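PDB 4B96: cellulose binding domain-containing protein from Clostridium clariflavum, which probably binds cellulose through this calcium-containing family 3b carbohydrate-binding module, one domain of a longer membrane protein of a biomass-sensing system. Local coordinates for residues Gln14-Lys19 with Phe123-Ser128; Asp24-Asn29 with Gly98-Val103; Val40-Tyr45 with Val88-Gly93; Ala56-Ser61 with Phe104-Arg109. All blocks are in the same frame, centred on the assembly; numbering follows the deposited sequence.

Interaction 1 of 4, residues Gln14-Lys19 with Phe123-Ser128; sequences QSLYSK and FLQGNS
Two surface loops at the calcium-binding end of this family 3 carbohydrate-binding module are pinned together mainly through Gln14. Gln14 spans the contact: its CG lies anti to its own carbonyl carbon (chi1 -76°) and the extended chain beyond it carries the amide over to the loop at Gln125-Asn127. There both ends of the amide are used. OE1 of Gln14 accepts from the backbone N of Gly126 at 3.0 Å, with the donor standing well above the carbonyl plane, while NE2 of Gln14 donates to Asn127 O at 3.1 Å with the acceptor close to the plane of its amide. The side-chain amide planes of Gln14 and Asn127 are nearly parallel, 17° apart. With a main-chain donor and a main-chain acceptor taken at once, the orientation of the Gln14 amide is fixed. Help is returned by Gln125, whose NE2 donates to Gln14 O at 3.2 Å, nearly along the C=O axis. That same oxygen meets the edge of the Phe123 ring in its plane, 3.7 Å from CZ. Apolar cover is slight: Leu16 CD2 touches Phe123 CE2 at 3.7 Å, the two side chains crossing at about a right angle. Asn127 is steadied from its far end by Ser131, to whose OG its ND2 donates. Nearby, Leu16 and Phe123 come close to the calcium ligands Asn116 and Asp120. Residues 17-18 then run antiparallel to strand 115-116 as a two-stranded ribbon, and the 123-128 loop leads from that ribbon to strand 131-132, at the margin of a five-stranded sheet.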
loop_
_atom_site.group_PDB
_atom_site.type_symbol
_atom_site.label_atom_id
_atom_site.label_comp_id
_atom_site.label_asym_id
_atom_site.label_seq_id
_atom_site.Cartn_x
_atom_site.Cartn_y
_atom_site.Cartn_z
ATOM N N GLN A 14 -13.629 -5.747 18.677
ATOM C CA GLN A 14 -14.289 -5.701 17.373
ATOM C C GLN A 14 -15.735 -5.197 17.440
ATOM O O GLN A 14 -16.411 -5.165 16.438
ATOM C CB GLN A 14 -14.172 -7.038 16.652
ATOM C CG GLN A 14 -12.749 -7.217 16.081
ATOM C CD GLN A 14 -12.627 -8.427 15.231
ATOM O OE1 GLN A 14 -13.630 -8.969 14.746
ATOM N NE2 GLN A 14 -11.380 -8.882 15.023
ATOM N N SER A 15 -16.207 -4.831 18.629
ATOM C CA SER A 15 -17.532 -4.163 18.762
ATOM C C SER A 15 -17.419 -2.764 18.145
ATOM O O SER A 15 -16.373 -2.124 18.257
ATOM C CB SER A 15 -17.882 -3.982 20.224
ATOM O OG SER A 15 -18.216 -5.231 20.789
ATOM N N LEU A 16 -18.489 -2.292 17.507
ATOM C CA LEU A 16 -18.465 -0.966 16.886
ATOM C C LEU A 16 -18.255 0.109 17.982
ATOM O O LEU A 16 -17.517 1.055 17.796
ATOM C CB LEU A 16 -19.789 -0.718 16.141
ATOM C CG LEU A 16 -20.027 -1.598 14.908
ATOM C CD1 LEU A 16 -21.123 -0.987 14.083
ATOM C CD2 LEU A 16 -18.685 -1.694 14.099
ATOM N N TYR A 17 -18.931 -0.035 19.122
ATOM C CA TYR A 17 -18.724 0.904 20.230
ATOM C C TYR A 17 -17.773 0.342 21.284
ATOM O O TYR A 17 -18.016 -0.728 21.829
ATOM C CB TYR A 17 -20.070 1.264 20.860
ATOM C CG TYR A 17 -20.941 2.032 19.882
ATOM C CD1 TYR A 17 -20.779 3.393 19.715
ATOM C CD2 TYR A 17 -21.898 1.392 19.102
ATOM C CE1 TYR A 17 -21.570 4.130 18.811
ATOM C CE2 TYR A 17 -22.701 2.113 18.188
ATOM C CZ TYR A 17 -22.518 3.482 18.050
ATOM O OH TYR A 17 -23.275 4.219 17.158
ATOM N N SER A 18 -16.698 1.057 21.588
ATOM C CA SER A 18 -15.701 0.501 22.486
ATOM C C SER A 18 -15.020 1.629 23.250
ATOM O O SER A 18 -14.772 2.680 22.684
ATOM C CB SER A 18 -14.660 -0.277 21.653
ATOM O OG SER A 18 -13.602 -0.727 22.474
ATOM N N LYS A 19 -14.647 1.385 24.500
ATOM C CA LYS A 19 -13.896 2.385 25.264
ATOM C C LYS A 19 -12.434 2.456 24.857
ATOM O O LYS A 19 -11.755 3.458 25.133
ATOM C CB LYS A 19 -14.030 2.144 26.753
ATOM C CG LYS A 19 -15.436 2.490 27.199
ATOM C CD LYS A 19 -15.628 2.408 28.712
ATOM C CE LYS A 19 -17.087 2.607 29.093
ATOM N NZ LYS A 19 -17.147 2.730 30.588
ATOM N N PHE A 123 -9.886 0.433 11.114
ATOM C CA PHE A 123 -10.640 -0.550 11.904
ATOM C C PHE A 123 -10.759 -1.899 11.171
ATOM O O PHE A 123 -11.206 -1.948 10.018
ATOM C CB PHE A 123 -12.017 -0.013 12.202
ATOM C CG PHE A 123 -12.909 -0.947 13.004
ATOM C CD1 PHE A 123 -12.471 -1.527 14.220
ATOM C CD2 PHE A 123 -14.178 -1.205 12.577
ATOM C CE1 PHE A 123 -13.344 -2.354 14.948
ATOM C CE2 PHE A 123 -15.039 -2.005 13.311
ATOM C CZ PHE A 123 -14.610 -2.590 14.471
ATOM N N LEU A 124 -10.374 -2.986 11.849
ATOM C CA LEU A 124 -10.339 -4.317 11.191
ATOM C C LEU A 124 -11.260 -5.279 11.925
ATOM O O LEU A 124 -11.072 -5.556 13.108
ATOM C CB LEU A 124 -8.882 -4.856 11.107
ATOM C CG LEU A 124 -8.604 -6.276 10.568
ATOM C CD1 LEU A 124 -9.321 -6.504 9.267
ATOM C CD2 LEU A 124 -7.048 -6.555 10.373
ATOM N N GLN A 125 -12.272 -5.778 11.234
ATOM C CA GLN A 125 -13.220 -6.741 11.808
ATOM C C GLN A 125 -13.177 -8.052 11.072
ATOM O O GLN A 125 -12.752 -8.096 9.929
ATOM C CB GLN A 125 -14.644 -6.258 11.583
ATOM C CG GLN A 125 -15.076 -5.268 12.515
ATOM C CD GLN A 125 -16.527 -4.970 12.294
ATOM O OE1 GLN A 125 -16.924 -4.595 11.180
ATOM N NE2 GLN A 125 -17.332 -5.149 13.333
ATOM N N GLY A 126 -13.667 -9.089 11.711
ATOM C CA GLY A 126 -13.880 -10.379 11.062
ATOM C C GLY A 126 -12.673 -11.290 11.080
ATOM O O GLY A 126 -12.726 -12.306 10.473
ATOM N N ASN A 127 -11.573 -10.921 11.739
ATOM C CA ASN A 127 -10.395 -11.817 11.784
ATOM C C ASN A 127 -10.133 -12.280 13.237
ATOM O O ASN A 127 -10.713 -11.750 14.180
ATOM C CB ASN A 127 -9.135 -11.169 11.176
ATOM C CG ASN A 127 -8.667 -9.973 11.986
ATOM O OD1 ASN A 127 -9.495 -9.369 12.727
ATOM N ND2 ASN A 127 -7.330 -9.627 11.904
ATOM N N SER A 128 -9.322 -13.313 13.415
ATOM C CA SER A 128 -9.192 -13.834 14.763
ATOM C C SER A 128 -7.752 -13.797 15.262
ATOM O O SER A 128 -7.492 -14.216 16.396
ATOM C CB SER A 128 -9.753 -15.243 14.853
ATOM O OG SER A 128 -8.958 -16.104 14.056
#

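Interaction 2 of 4, residues Asp24-Asn29 with Gly98-Val103; sequences DFVIEN and GDAAWV
Antiparallel strand pairing joins residues 25-29 to 100-103 in the middle of one five-stranded sheet of the beta-sandwich of this family 3 module. The segment axes run 4.6 Å apart at 171°. Phe25 with Val103 and Ile27 with Ala101 are the hydrogen-bonded pairs, each closed by two N-H...O=C bonds; Val26-Trp102 and Glu28-Ala100 are the non-hydrogen-bonded pairs between and beyond them. The bonding runs on beyond the start of strand 100-103, where Asn29 N donates to Asp99 O at 2.9 Å and Gly98 N to Asn29 O.

The two faces differ. Phe25, Ile27, Ala101 and Val103 point inward; Phe25 meets Val42, Val88 and Phe90 of the other sheet, Ile27 meets Val40 and Val103 meets Phe90, while Ala101 packs on Ile95. Phe25 takes the crowded first torsion, CG between the backbone N and the carbonyl carbon (chi1 60°), which lays its ring beside Val103; Val103 CG2 is 3.6 Å from Phe25 CE1, and Val103 CB makes a CH-pi contact over a ring face. On the outward face Trp102, also edge-to-face with Phe130, lies alongside Val26. Val26 CG2 makes a CH-pi contact over the six-membered part of the indole, offset toward its rim, 3.4 Å from Trp102 CE3.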
loop_
_atom_site.group_PDB
_atom_site.type_symbol
_atom_site.label_atom_id
_atom_site.label_comp_id
_atom_site.label_asym_id
_atom_site.label_seq_id
_atom_site.Cartn_x
_atom_site.Cartn_y
_atom_site.Cartn_z
ATOM N N ASP A 24 -2.783 -2.626 17.982
ATOM C CA ASP A 24 -1.685 -3.633 17.988
ATOM C C ASP A 24 -1.173 -4.023 16.601
ATOM O O ASP A 24 -1.977 -4.437 15.700
ATOM C CB ASP A 24 -2.164 -4.957 18.549
ATOM C CG ASP A 24 -2.646 -4.839 20.000
ATOM O OD1 ASP A 24 -2.863 -3.689 20.486
ATOM O OD2 ASP A 24 -2.808 -5.911 20.612
ATOM N N PHE A 25 0.137 -4.010 16.449
ATOM C CA PHE A 25 0.722 -4.393 15.174
ATOM C C PHE A 25 2.006 -5.176 15.346
ATOM O O PHE A 25 2.631 -5.168 16.435
ATOM C CB PHE A 25 0.953 -3.177 14.279
ATOM C CG PHE A 25 1.882 -2.136 14.865
ATOM C CD1 PHE A 25 3.266 -2.222 14.651
ATOM C CD2 PHE A 25 1.357 -1.006 15.540
ATOM C CE1 PHE A 25 4.138 -1.251 15.158
ATOM C CE2 PHE A 25 2.218 -0.005 16.030
ATOM C CZ PHE A 25 3.622 -0.156 15.876
ATOM N N VAL A 26 2.359 -5.869 14.266
ATOM C CA VAL A 26 3.642 -6.540 14.165
ATOM C C VAL A 26 4.312 -6.021 12.897
ATOM O O VAL A 26 3.733 -6.037 11.819
ATOM C CB VAL A 26 3.462 -8.069 14.015
ATOM C CG1 VAL A 26 4.850 -8.772 13.909
ATOM C CG2 VAL A 26 2.656 -8.617 15.198
ATOM N N ILE A 27 5.511 -5.486 13.028
ATOM C CA ILE A 27 6.262 -5.136 11.831
ATOM C C ILE A 27 7.195 -6.277 11.611
ATOM O O ILE A 27 7.988 -6.597 12.501
ATOM C CB ILE A 27 7.156 -3.932 12.029
ATOM C CG1 ILE A 27 6.356 -2.689 12.393
ATOM C CG2 ILE A 27 8.039 -3.685 10.765
ATOM C CD1 ILE A 27 7.251 -1.559 12.730
ATOM N N GLU A 28 7.120 -6.870 10.433
ATOM C CA GLU A 28 7.987 -7.958 10.050
ATOM C C GLU A 28 9.144 -7.385 9.214
ATOM O O GLU A 28 8.938 -6.510 8.353
ATOM C CB GLU A 28 7.196 -8.990 9.230
ATOM C CG GLU A 28 6.021 -9.633 9.961
ATOM C CD GLU A 28 5.419 -10.838 9.203
ATOM O OE1 GLU A 28 5.385 -10.799 7.962
ATOM O OE2 GLU A 28 4.986 -11.828 9.837
ATOM N N ASN A 29 10.364 -7.872 9.473
ATOM C CA ASN A 29 11.538 -7.496 8.674
ATOM C C ASN A 29 11.772 -8.592 7.640
ATOM O O ASN A 29 12.237 -9.665 7.982
ATOM C CB ASN A 29 12.773 -7.323 9.570
ATOM C CG ASN A 29 14.007 -6.887 8.809
ATOM O OD1 ASN A 29 14.080 -6.973 7.559
ATOM N ND2 ASN A 29 15.022 -6.429 9.567
ATOM N N GLY A 98 14.553 -11.210 9.315
ATOM C CA GLY A 98 13.871 -12.466 9.534
ATOM C C GLY A 98 13.099 -12.414 10.858
ATOM O O GLY A 98 12.462 -13.373 11.256
ATOM N N ASP A 99 13.184 -11.308 11.585
ATOM C CA ASP A 99 12.423 -11.236 12.826
ATOM C C ASP A 99 11.324 -10.185 12.712
ATOM O O ASP A 99 11.082 -9.632 11.622
ATOM C CB ASP A 99 13.345 -10.886 13.976
ATOM C CG ASP A 99 12.885 -11.501 15.309
ATOM O OD1 ASP A 99 11.640 -11.789 15.541
ATOM O OD2 ASP A 99 13.820 -11.716 16.135
ATOM N N ALA A 100 10.649 -9.913 13.818
ATOM C CA ALA A 100 9.511 -8.985 13.794
ATOM C C ALA A 100 9.485 -8.191 15.094
ATOM O O ALA A 100 9.995 -8.676 16.102
ATOM C CB ALA A 100 8.212 -9.746 13.615
ATOM N N ALA A 101 8.931 -6.972 15.069
ATOM C CA ALA A 101 8.733 -6.197 16.301
ATOM C C ALA A 101 7.241 -6.358 16.622
ATOM O O ALA A 101 6.383 -6.062 15.753
ATOM C CB ALA A 101 9.019 -4.707 16.042
ATOM N N TRP A 102 6.914 -6.793 17.848
ATOM C CA TRP A 102 5.493 -6.862 18.251
ATOM C C TRP A 102 5.214 -5.660 19.118
ATOM O O TRP A 102 5.937 -5.423 20.080
ATOM C CB TRP A 102 5.190 -8.161 19.062
ATOM C CG TRP A 102 5.406 -9.455 18.241
ATOM C CD1 TRP A 102 6.583 -9.904 17.752
ATOM C CD2 TRP A 102 4.411 -10.408 17.803
ATOM N NE1 TRP A 102 6.411 -11.078 17.072
ATOM C CE2 TRP A 102 5.087 -11.416 17.084
ATOM C CE3 TRP A 102 3.013 -10.518 17.968
ATOM C CZ2 TRP A 102 4.406 -12.538 16.488
ATOM C CZ3 TRP A 102 2.330 -11.653 17.383
ATOM C CH2 TRP A 102 3.034 -12.627 16.648
ATOM N N VAL A 103 4.163 -4.904 18.795
ATOM C CA VAL A 103 3.857 -3.714 19.550
ATOM C C VAL A 103 2.364 -3.630 19.832
ATOM O O VAL A 103 1.585 -3.444 18.887
ATOM C CB VAL A 103 4.316 -2.415 18.806
ATOM C CG1 VAL A 103 4.437 -1.269 19.825
ATOM C CG2 VAL A 103 5.671 -2.623 18.076
#

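Interaction 3 of 4, residues Val40-Tyr45 with Val88-Gly93; sequences VKVRYY and VTFEKG
Val42 spends both of its main-chain polar groups on Val88. Its N donates to Val88 O at 3.0 Å, lying in the carbonyl plane, and its O accepts from Val88 N at 2.8 Å, nearly along the C=O axis and almost straight at the hydrogen (168°). Val88 O also receives a CA-H...O contact from Lys41 CA. Beyond this pair the strands diverge, and a water takes over the bridging: it donates to Val40 O at 2.7 Å and accepts from Phe90 N at 2.9 Å, so it bridges two backbone groups too far apart to bond directly. Val40 O also lies in the plane of the Phe90 ring at its edge, 3.8 Å from CD1.

The pairing belongs to the second five-stranded sheet of the beta-sandwich, where strand 40-47 lies between 83-90 and 136-140; the short segments run antiparallel at 160°. Val42 and Val88 turn to the interior, where Phe25 of the facing sheet packs on Val42 and Phe90. Each valine has CG1 anti to its backbone N, and the two CB atoms are 4.4 Å apart. Phe90 brings its ring edge to Val42, with CE1 4.5 Å from Val42 CG2.

On the other face, Lys41 and Thr89 lie side by side; Lys41 CG touches Thr89 CG2 at 3.7 Å. Thr89 carries OG1 in the crowded position between its backbone N and carbonyl carbon (chi1 52°), which turns CG2 to the lysine chain. From there the extended Lys41 chain leads away to a salt bridge of NZ with Asp142, and Arg43 NE pairs with Glu87.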
loop_
_atom_site.group_PDB
_atom_site.type_symbol
_atom_site.label_atom_id
_atom_site.label_comp_id
_atom_site.label_asym_id
_atom_site.label_seq_id
_atom_site.Cartn_x
_atom_site.Cartn_y
_atom_site.Cartn_z
ATOM N N VAL A 40 11.232 4.966 12.074
ATOM C CA VAL A 40 9.988 4.366 11.651
ATOM C C VAL A 40 8.796 4.974 12.338
ATOM O O VAL A 40 8.793 5.143 13.542
ATOM C CB VAL A 40 10.014 2.843 11.925
ATOM C CG1 VAL A 40 8.643 2.200 11.751
ATOM C CG2 VAL A 40 11.060 2.187 11.005
ATOM N N LYS A 41 7.775 5.334 11.564
ATOM C CA LYS A 41 6.492 5.774 12.129
ATOM C C LYS A 41 5.394 4.820 11.662
ATOM O O LYS A 41 5.382 4.369 10.478
ATOM C CB LYS A 41 6.161 7.164 11.531
ATOM C CG LYS A 41 7.039 8.245 12.038
ATOM C CD LYS A 41 6.866 9.543 11.264
ATOM C CE LYS A 41 7.989 10.534 11.715
ATOM N NZ LYS A 41 7.757 11.956 11.266
ATOM N N VAL A 42 4.418 4.567 12.524
ATOM C CA VAL A 42 3.295 3.731 12.141
ATOM C C VAL A 42 2.027 4.524 12.441
ATOM O O VAL A 42 1.943 5.158 13.521
ATOM C CB VAL A 42 3.308 2.411 12.951
ATOM C CG1 VAL A 42 2.144 1.465 12.565
ATOM C CG2 VAL A 42 4.642 1.676 12.745
ATOM N N ARG A 43 1.046 4.505 11.507
ATOM C CA ARG A 43 -0.176 5.284 11.721
ATOM C C ARG A 43 -1.420 4.440 11.747
ATOM O O ARG A 43 -1.580 3.583 10.886
ATOM C CB ARG A 43 -0.347 6.354 10.634
ATOM C CG ARG A 43 0.726 7.465 10.777
ATOM C CD ARG A 43 0.605 8.485 9.650
ATOM N NE ARG A 43 1.751 9.383 9.799
ATOM C CZ ARG A 43 2.066 10.369 8.967
ATOM N NH1 ARG A 43 1.339 10.598 7.898
ATOM N NH2 ARG A 43 3.134 11.120 9.208
ATOM N N TYR A 44 -2.298 4.722 12.715
ATOM C CA TYR A 44 -3.624 4.119 12.817
ATOM C C TYR A 44 -4.621 5.262 12.586
ATOM O O TYR A 44 -4.659 6.242 13.348
ATOM C CB TYR A 44 -3.811 3.513 14.203
ATOM C CG TYR A 44 -5.141 2.752 14.325
ATOM C CD1 TYR A 44 -6.350 3.447 14.528
ATOM C CD2 TYR A 44 -5.184 1.347 14.192
ATOM C CE1 TYR A 44 -7.573 2.737 14.600
ATOM C CE2 TYR A 44 -6.393 0.612 14.259
ATOM C CZ TYR A 44 -7.581 1.316 14.480
ATOM O OH TYR A 44 -8.788 0.658 14.518
ATOM N N TYR A 45 -5.398 5.176 11.527
ATOM C CA TYR A 45 -6.324 6.255 11.166
ATOM C C TYR A 45 -7.674 6.035 11.773
ATOM O O TYR A 45 -8.245 4.930 11.656
ATOM C CB TYR A 45 -6.512 6.285 9.668
ATOM C CG TYR A 45 -5.208 6.589 8.996
ATOM C CD1 TYR A 45 -4.843 7.912 8.752
ATOM C CD2 TYR A 45 -4.363 5.559 8.596
ATOM C CE1 TYR A 45 -3.660 8.212 8.178
ATOM C CE2 TYR A 45 -3.145 5.850 7.949
ATOM C CZ TYR A 45 -2.804 7.161 7.770
ATOM O OH TYR A 45 -1.619 7.498 7.179
ATOM N N VAL A 88 2.593 6.178 16.022
ATOM C CA VAL A 88 3.481 5.470 16.953
ATOM C C VAL A 88 4.937 5.597 16.454
ATOM O O VAL A 88 5.207 5.332 15.286
ATOM C CB VAL A 88 3.104 3.983 17.048
ATOM C CG1 VAL A 88 4.076 3.227 18.002
ATOM C CG2 VAL A 88 1.623 3.844 17.597
ATOM N N THR A 89 5.843 5.997 17.347
ATOM C CA THR A 89 7.242 6.129 17.019
ATOM C C THR A 89 8.029 5.432 18.139
ATOM O O THR A 89 7.435 5.004 19.137
ATOM C CB THR A 89 7.669 7.614 16.949
ATOM O OG1 THR A 89 7.255 8.282 18.152
ATOM C CG2 THR A 89 7.033 8.332 15.713
ATOM N N PHE A 90 9.342 5.287 17.937
ATOM C CA PHE A 90 10.209 4.495 18.820
ATOM C C PHE A 90 11.423 5.272 19.144
ATOM O O PHE A 90 12.064 5.785 18.225
ATOM C CB PHE A 90 10.643 3.224 18.084
ATOM C CG PHE A 90 9.481 2.415 17.666
ATOM C CD1 PHE A 90 8.843 2.671 16.429
ATOM C CD2 PHE A 90 8.959 1.458 18.527
ATOM C CE1 PHE A 90 7.700 1.943 16.024
ATOM C CE2 PHE A 90 7.805 0.719 18.140
ATOM C CZ PHE A 90 7.198 0.948 16.863
ATOM N N GLU A 91 11.805 5.291 20.419
ATOM C CA GLU A 91 13.045 5.943 20.828
ATOM C C GLU A 91 14.194 4.997 20.668
ATOM O O GLU A 91 15.342 5.414 20.664
ATOM C CB GLU A 91 12.983 6.337 22.310
ATOM C CG GLU A 91 11.849 7.279 22.649
ATOM C CD GLU A 91 12.188 8.734 22.405
ATOM O OE1 GLU A 91 13.080 9.000 21.560
ATOM O OE2 GLU A 91 11.573 9.616 23.068
ATOM N N LYS A 92 13.893 3.708 20.601
ATOM C CA LYS A 92 14.928 2.678 20.545
ATOM C C LYS A 92 14.331 1.397 19.983
ATOM O O LYS A 92 13.131 1.131 20.161
ATOM C CB LYS A 92 15.476 2.385 21.962
ATOM C CG LYS A 92 16.717 1.545 21.922
ATOM C CD LYS A 92 16.802 0.530 23.081
ATOM C CE LYS A 92 15.771 -0.595 22.892
ATOM N NZ LYS A 92 16.194 -1.819 23.595
ATOM N N GLY A 93 15.149 0.575 19.323
ATOM C CA GLY A 93 14.624 -0.671 18.769
ATOM C C GLY A 93 15.234 -0.969 17.423
ATOM O O GLY A 93 15.381 -0.073 16.576
HETATM O O HOH W 1 10.419 6.236 15.394
#

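Interaction 4 of 4, residues Ala56-Ser61 with Phe104-Arg109; sequences AVYFYS and FGAITR
Phe104 O is gripped by two consecutive backbone N-H groups: Tyr58 N at 2.7 Å and, more loosely, Phe59 N at 3.3 Å. Both donors stand above the carbonyl plane. The other polar group of the residue is held once, Phe104 N donating to Phe59 O at 2.8 Å in the carbonyl plane. Farther along, Ala56 and Ala106 exchange a pair of bonds, with Ala56 N to Ala106 O and Ala106 N to Ala56 O both at 2.9 Å.

Two residues facing one make a classic beta bulge, Tyr58 and Phe59 opposite Phe104, in the antiparallel pairing of outermost strand 53-60 with strand 100-109. The register shifts by one residue between the Val57-Gly105 and Phe59-Phe104 pairs. Gly105 lies against Val57 in a tight non-hydrogen-bonded pair, its CA 3.2 Å from Ala56 O; a side chain here would run into that oxygen. Its N donates to Asp24 OD1, from the strand on the other side.

The bulge turns Tyr58 toward strand 100-109. With CG anti to its carbonyl carbon (chi1 -62°), its ring extends along Gly105 to Ala106, where OH comes to 3.5 Å from Ala106 CB. Phe59 differs, with CG anti to the backbone N (chi1 -173°), and stays beside Phe104: Phe59 CB is 3.9 Å from Phe104 CD2, and Phe59 CD2 lies above the centre of the Phe104 ring. The two rings meet obliquely, their planes at 44°. Phe130 meets the Phe104 ring as well, whereas Val57 and Tyr60 reach inward to Val69.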
loop_
_atom_site.group_PDB
_atom_site.type_symbol
_atom_site.label_atom_id
_atom_site.label_comp_id
_atom_site.label_asym_id
_atom_site.label_seq_id
_atom_site.Cartn_x
_atom_site.Cartn_y
_atom_site.Cartn_z
ATOM N N ALA A 56 -1.583 3.996 25.544
ATOM C CA ALA A 56 -1.015 3.008 26.499
ATOM C C ALA A 56 -0.322 1.938 25.668
ATOM O O ALA A 56 -0.839 1.575 24.631
ATOM C CB ALA A 56 -2.099 2.403 27.347
ATOM N N VAL A 57 0.878 1.520 26.090
ATOM C CA VAL A 57 1.625 0.471 25.409
ATOM C C VAL A 57 1.593 -0.747 26.317
ATOM O O VAL A 57 2.007 -0.679 27.492
ATOM C CB VAL A 57 3.103 0.894 25.138
ATOM C CG1 VAL A 57 3.853 -0.243 24.454
ATOM C CG2 VAL A 57 3.109 2.153 24.241
ATOM N N TYR A 58 1.040 -1.855 25.820
ATOM C CA TYR A 58 0.944 -3.049 26.678
ATOM C C TYR A 58 2.114 -4.043 26.466
ATOM O O TYR A 58 2.355 -4.881 27.308
ATOM C CB TYR A 58 -0.363 -3.800 26.372
ATOM C CG TYR A 58 -1.592 -2.993 26.664
ATOM C CD1 TYR A 58 -1.617 -2.122 27.757
ATOM C CD2 TYR A 58 -2.755 -3.133 25.874
ATOM C CE1 TYR A 58 -2.777 -1.379 28.061
ATOM C CE2 TYR A 58 -3.916 -2.442 26.171
ATOM C CZ TYR A 58 -3.921 -1.552 27.237
ATOM O OH TYR A 58 -5.052 -0.818 27.503
ATOM N N PHE A 59 2.728 -4.014 25.291
ATOM C CA PHE A 59 3.760 -5.005 24.991
ATOM C C PHE A 59 4.627 -4.436 23.898
ATOM O O PHE A 59 4.108 -3.934 22.885
ATOM C CB PHE A 59 3.132 -6.350 24.532
ATOM C CG PHE A 59 4.151 -7.439 24.365
ATOM C CD1 PHE A 59 4.725 -8.049 25.469
ATOM C CD2 PHE A 59 4.564 -7.832 23.102
ATOM C CE1 PHE A 59 5.701 -9.037 25.336
ATOM C CE2 PHE A 59 5.554 -8.837 22.950
ATOM C CZ PHE A 59 6.119 -9.434 24.066
ATOM N N TYR A 60 5.948 -4.523 24.076
ATOM C CA TYR A 60 6.886 -4.110 23.018
ATOM C C TYR A 60 8.009 -5.173 23.028
ATOM O O TYR A 60 8.763 -5.255 23.981
ATOM C CB TYR A 60 7.474 -2.707 23.311
ATOM C CG TYR A 60 8.529 -2.220 22.325
ATOM C CD1 TYR A 60 8.465 -2.598 20.967
ATOM C CD2 TYR A 60 9.606 -1.416 22.759
ATOM C CE1 TYR A 60 9.385 -2.149 20.041
ATOM C CE2 TYR A 60 10.554 -0.960 21.832
ATOM C CZ TYR A 60 10.446 -1.340 20.479
ATOM O OH TYR A 60 11.378 -0.903 19.561
ATOM N N SER A 61 8.103 -5.998 22.003
ATOM C CA SER A 61 9.041 -7.104 22.085
ATOM C C SER A 61 10.522 -6.681 22.038
ATOM O O SER A 61 11.386 -7.487 22.307
ATOM C CB SER A 61 8.746 -8.130 20.984
ATOM O OG SER A 61 8.913 -7.525 19.693
ATOM N N PHE A 104 1.945 -3.860 21.090
ATOM C CA PHE A 104 0.509 -3.891 21.409
ATOM C C PHE A 104 0.157 -2.707 22.308
ATOM O O PHE A 104 0.933 -2.324 23.172
ATOM C CB PHE A 104 0.085 -5.119 22.233
ATOM C CG PHE A 104 0.425 -6.428 21.593
ATOM C CD1 PHE A 104 0.945 -6.488 20.315
ATOM C CD2 PHE A 104 0.226 -7.604 22.276
ATOM C CE1 PHE A 104 1.268 -7.724 19.729
ATOM C CE2 PHE A 104 0.563 -8.823 21.685
ATOM C CZ PHE A 104 1.100 -8.867 20.433
ATOM N N GLY A 105 -1.023 -2.141 22.118
ATOM C CA GLY A 105 -1.467 -1.110 23.048
ATOM C C GLY A 105 -2.800 -0.559 22.621
ATOM O O GLY A 105 -3.440 -1.088 21.711
ATOM N N ALA A 106 -3.211 0.512 23.293
ATOM C CA ALA A 106 -4.534 1.052 23.114
ATOM C C ALA A 106 -4.480 2.579 23.070
ATOM O O ALA A 106 -3.512 3.214 23.562
ATOM C CB ALA A 106 -5.435 0.583 24.307
ATOM N N ILE A 107 -5.537 3.183 22.522
ATOM C CA ILE A 107 -5.856 4.566 22.895
ATOM C C ILE A 107 -7.280 4.627 23.505
ATOM O O ILE A 107 -8.141 3.808 23.156
ATOM C CB ILE A 107 -5.817 5.516 21.662
ATOM C CG1 ILE A 107 -6.713 4.989 20.533
ATOM C CG2 ILE A 107 -4.369 5.749 21.228
ATOM C CD1 ILE A 107 -6.850 5.965 19.327
ATOM N N THR A 108 -7.506 5.580 24.401
ATOM C CA THR A 108 -8.782 5.708 25.105
ATOM C C THR A 108 -9.038 7.206 25.167
ATOM O O THR A 108 -8.095 7.992 25.083
ATOM C CB THR A 108 -8.638 5.141 26.562
ATOM O OG1 THR A 108 -7.476 5.736 27.192
ATOM C CG2 THR A 108 -8.428 3.609 26.526
ATOM N N ARG A 109 -10.291 7.606 25.308
ATOM C CA ARG A 109 -10.606 8.994 25.605
ATOM C C ARG A 109 -10.310 9.202 27.082
ATOM O O ARG A 109 -10.628 8.337 27.935
ATOM C CB ARG A 109 -12.093 9.294 25.367
ATOM C CG ARG A 109 -12.500 9.132 23.905
ATOM C CD ARG A 109 -13.980 9.462 23.844
ATOM N NE ARG A 109 -14.418 9.609 22.463
ATOM C CZ ARG A 109 -15.642 10.048 22.142
ATOM N NH1 ARG A 109 -16.530 10.318 23.112
ATOM N NH2 ARG A 109 -15.989 10.213 20.849
#

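Interactions 2 and 4 share strand 100-109, which pairs first with 24-29 and then with 56-61 in one sheet; they are tied by Asp24 OD1 to Gly105 N (2.9 Å) and Trp102 N to Ser61 OG (2.8 Å). Interaction 3 lies in the facing sheet, its centre about 12 Å from those of both, and packs across the sandwich interior through Phe25 CZ to Phe90 CZ (3.9 Å). Tyr60 OH reaches Lys92 O (2.8 Å), joining interactions 3 and 4. Interaction 1 lies near the calcium site, the Phe123 side chain about 8 Å from the ion; it meets interaction 3 through Phe123 CA and Tyr44 OH (3.4 Å) and interaction 4 through Lys19 O and Thr108 CG2 (3.6 Å).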